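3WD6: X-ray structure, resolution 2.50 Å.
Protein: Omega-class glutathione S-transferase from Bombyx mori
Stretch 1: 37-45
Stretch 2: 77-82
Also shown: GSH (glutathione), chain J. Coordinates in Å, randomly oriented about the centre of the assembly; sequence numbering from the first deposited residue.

Stretch 1 37-45: YCPYAQRTI
Stretch 2, residues 77-82: KVPAIE

The first turns of a helix pack against a cis-proline loop and the strand that follows it in a small, apolar contact without a single hydrogen bond between the two stretches, and glutathione lies against residues of both. The segments are at least 35 residues apart in sequence wherever they touch, and together they bury 261 Å².

In the first stretch, Y37 (phi/psi -104/3°) and C38 (-77/115°) lead into a helix that begins at P39 and continues beyond I45, with phi between -70 and -52° and psi between -49 and -30°. C38 occupies the N-cap position. Its chi1 of 179° (t) lets SG accept from A41 N at 3.3 Å, although the position of SG is less certain because the model places it too close to the glutathione sulfur. The cap is followed by a bond from Q42 N to C38 O of 3.0 Å, and the helical pattern continues with I45 N to A41 O at 3.3 Å; a weak bond also joins T44 N to A41 O at 2.9 Å.

The second stretch is extended throughout. K77 (-117/163°) and V78 (-112/154°) precede a cis peptide bond into P79 (-82/164°), and A80 to E82 form a strand. The register is set by A41 and P79, whose CA atoms are 4.4 Å apart. The pairings C38–V78, A41–P79 and T44–I81 advance together, so the chains run in roughly the same direction. The CA-to-CB bond of A41 points sideways, and the pyrrolidine ring lies directly against the helix backbone: P79 CD is 3.5 Å from A41 N and 3.7 Å from Y40 C. A41 CB also meets P79 CB at 3.8 Å.

P79, with C-gamma endo pucker, has the largest covered area of any residue here. Its ring also reaches T44, whose CB points toward the second stretch with chi1 -59° (m); T44 OG1 is 3.3 Å from P79 CG, a van der Waals approach, while this hydroxyl finds its hydrogen bond elsewhere in the structure. One residue past A80, which points away, I81 again points toward the helix. With chi1 69° (p), I81 places CG2 3.6 Å from T44 CG2, a methyl-to-methyl contact; its chi2 is -179° (t).

Nearer the helix start, V78 (chi1 -73°, m) sets CG2 3.8 Å from C38 SG, and V78 CB lies 4.4 Å from A41 CB. Y40 (chi1 -69°, chi2 -78°) contributes CB, 4.1 Å from P79 CD, while the end of its side chain leads away and glutathione CB1 lies over one face of the ring.

The ligand is held by the extended backbone of V78. V78 N donates to glutathione O2 at 3.0 Å, and glutathione N2 donates to V78 O at 2.9 Å, so both backbone polar groups of this residue are satisfied by the tripeptide. Beside the helix, the R43 guanidinium has glutathione O12 at its edge, near its plane.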

# COMPACT_ATOMS: atom_id res chain seq x y z
N TYR A 37 -1.04 1.76 -8.85
CA TYR A 37 -1.71 2.73 -7.99
C TYR A 37 -2.50 2.02 -6.90
O TYR A 37 -3.18 2.66 -6.09
CB TYR A 37 -2.61 3.64 -8.86
CG TYR A 37 -1.81 4.29 -9.97
CD1 TYR A 37 -1.19 5.53 -9.78
CD2 TYR A 37 -1.61 3.65 -11.17
CE1 TYR A 37 -0.42 6.11 -10.79
CE2 TYR A 37 -0.86 4.21 -12.18
CZ TYR A 37 -0.25 5.43 -11.98
OH TYR A 37 0.50 5.97 -13.02
N CYS A 38 -2.41 0.69 -6.87
CA CYS A 38 -3.11 -0.05 -5.82
C CYS A 38 -2.38 0.01 -4.47
O CYS A 38 -1.27 -0.52 -4.32
CB CYS A 38 -3.37 -1.50 -6.23
SG CYS A 38 -4.22 -2.43 -4.91
N PRO A 39 -3.02 0.64 -3.46
CA PRO A 39 -2.30 0.69 -2.17
C PRO A 39 -2.14 -0.69 -1.56
O PRO A 39 -1.12 -0.92 -0.88
CB PRO A 39 -3.19 1.57 -1.27
CG PRO A 39 -4.56 1.48 -1.88
CD PRO A 39 -4.34 1.29 -3.39
N TYR A 40 -3.11 -1.58 -1.77
CA TYR A 40 -3.02 -2.91 -1.18
C TYR A 40 -1.83 -3.66 -1.75
O TYR A 40 -1.04 -4.26 -1.01
CB TYR A 40 -4.33 -3.70 -1.35
CG TYR A 40 -5.44 -3.12 -0.52
CD1 TYR A 40 -5.50 -3.36 0.86
CD2 TYR A 40 -6.39 -2.29 -1.09
CE1 TYR A 40 -6.51 -2.80 1.63
CE2 TYR A 40 -7.41 -1.72 -0.32
CZ TYR A 40 -7.46 -1.99 1.04
OH TYR A 40 -8.46 -1.42 1.80
N ALA A 41 -1.69 -3.62 -3.07
CA ALA A 41 -0.55 -4.24 -3.71
C ALA A 41 0.76 -3.57 -3.27
O ALA A 41 1.80 -4.23 -3.20
CB ALA A 41 -0.71 -4.19 -5.22
N GLN A 42 0.70 -2.27 -2.94
CA GLN A 42 1.90 -1.55 -2.49
C GLN A 42 2.52 -2.18 -1.23
O GLN A 42 3.75 -2.19 -1.06
CB GLN A 42 1.61 -0.06 -2.25
CG GLN A 42 2.87 0.75 -1.98
CD GLN A 42 2.59 2.24 -1.77
OE1 GLN A 42 1.42 2.66 -1.79
NE2 GLN A 42 3.65 3.03 -1.55
N ARG A 43 1.66 -2.70 -0.35
CA ARG A 43 2.12 -3.43 0.83
C ARG A 43 3.11 -4.52 0.45
O ARG A 43 4.14 -4.70 1.12
CB ARG A 43 0.94 -4.06 1.56
CG ARG A 43 0.10 -3.09 2.31
CD ARG A 43 -1.17 -3.74 2.73
NE ARG A 43 -1.81 -3.01 3.82
CZ ARG A 43 -2.97 -3.37 4.36
NH1 ARG A 43 -3.62 -4.43 3.88
NH2 ARG A 43 -3.45 -2.66 5.39
N THR A 44 2.79 -5.26 -0.62
CA THR A 44 3.63 -6.38 -1.02
C THR A 44 4.97 -5.86 -1.59
O THR A 44 6.03 -6.39 -1.25
CB THR A 44 2.89 -7.27 -2.03
OG1 THR A 44 1.68 -7.77 -1.43
CG2 THR A 44 3.78 -8.44 -2.47
N ILE A 45 4.91 -4.83 -2.44
CA ILE A 45 6.13 -4.16 -2.94
C ILE A 45 7.04 -3.64 -1.82
O ILE A 45 8.26 -3.87 -1.84
CB ILE A 45 5.76 -2.93 -3.81
CG1 ILE A 45 4.73 -3.29 -4.89
CG2 ILE A 45 7.00 -2.28 -4.38
CD1 ILE A 45 5.24 -4.33 -5.87
N LYS A 77 -8.42 -10.01 -7.56
CA LYS A 77 -7.82 -8.83 -6.95
C LYS A 77 -6.30 -8.82 -7.06
O LYS A 77 -5.68 -9.87 -7.34
CB LYS A 77 -8.23 -8.72 -5.48
CG LYS A 77 -9.65 -8.24 -5.28
CD LYS A 77 -10.10 -8.47 -3.85
CE LYS A 77 -11.58 -8.16 -3.70
NZ LYS A 77 -12.08 -8.45 -2.33
N VAL A 78 -5.72 -7.64 -6.85
CA VAL A 78 -4.28 -7.51 -6.59
C VAL A 78 -4.09 -7.05 -5.15
O VAL A 78 -4.99 -6.42 -4.58
CB VAL A 78 -3.61 -6.50 -7.55
CG1 VAL A 78 -3.50 -7.07 -8.96
CG2 VAL A 78 -4.37 -5.17 -7.54
N PRO A 79 -2.94 -7.37 -4.54
CA PRO A 79 -1.84 -8.15 -5.13
C PRO A 79 -2.06 -9.67 -5.07
O PRO A 79 -2.91 -10.21 -4.31
CB PRO A 79 -0.67 -7.82 -4.20
CG PRO A 79 -1.35 -7.74 -2.80
CD PRO A 79 -2.68 -7.02 -3.12
N ALA A 80 -1.27 -10.35 -5.88
CA ALA A 80 -1.01 -11.77 -5.69
C ALA A 80 0.48 -12.02 -5.96
O ALA A 80 1.06 -11.40 -6.88
CB ALA A 80 -1.87 -12.61 -6.62
N ILE A 81 1.10 -12.91 -5.17
CA ILE A 81 2.45 -13.35 -5.50
C ILE A 81 2.43 -14.79 -6.05
O ILE A 81 1.59 -15.62 -5.67
CB ILE A 81 3.43 -13.23 -4.29
CG1 ILE A 81 3.08 -14.24 -3.19
CG2 ILE A 81 3.44 -11.82 -3.74
CD1 ILE A 81 4.00 -14.15 -1.96
N GLU A 82 3.37 -15.08 -6.95
CA GLU A 82 3.52 -16.41 -7.52
C GLU A 82 4.91 -16.89 -7.11
O GLU A 82 5.92 -16.33 -7.55
CB GLU A 82 3.38 -16.37 -9.05
CG GLU A 82 3.40 -17.75 -9.73
CD GLU A 82 2.76 -17.72 -11.14
OE1 GLU A 82 2.40 -18.80 -11.69
OE2 GLU A 82 2.60 -16.62 -11.71
N1 GSH J . -8.24 -7.45 0.92
CA1 GSH J . -7.45 -7.38 -0.31
C1 GSH J . -5.95 -7.26 -0.03
O11 GSH J . -5.08 -7.71 -0.86
O12 GSH J . -5.57 -6.74 1.08
CB1 GSH J . -7.96 -6.21 -1.14
CG1 GSH J . -7.15 -5.77 -2.32
CD1 GSH J . -7.87 -4.89 -3.31
OE1 GSH J . -8.92 -4.31 -3.02
N2 GSH J . -7.34 -4.71 -4.62
CA2 GSH J . -8.10 -3.87 -5.55
C2 GSH J . -8.62 -4.75 -6.66
O2 GSH J . -7.88 -5.60 -7.14
CB2 GSH J . -7.21 -2.83 -6.13
SG2 GSH J . -6.81 -1.42 -5.16
N3 GSH J . -9.97 -4.58 -7.15
CA3 GSH J . -10.47 -5.44 -8.23
C3 GSH J . -11.51 -4.85 -9.09
O31 GSH J . -11.27 -3.80 -9.74
O32 GSH J . -12.63 -5.42 -9.18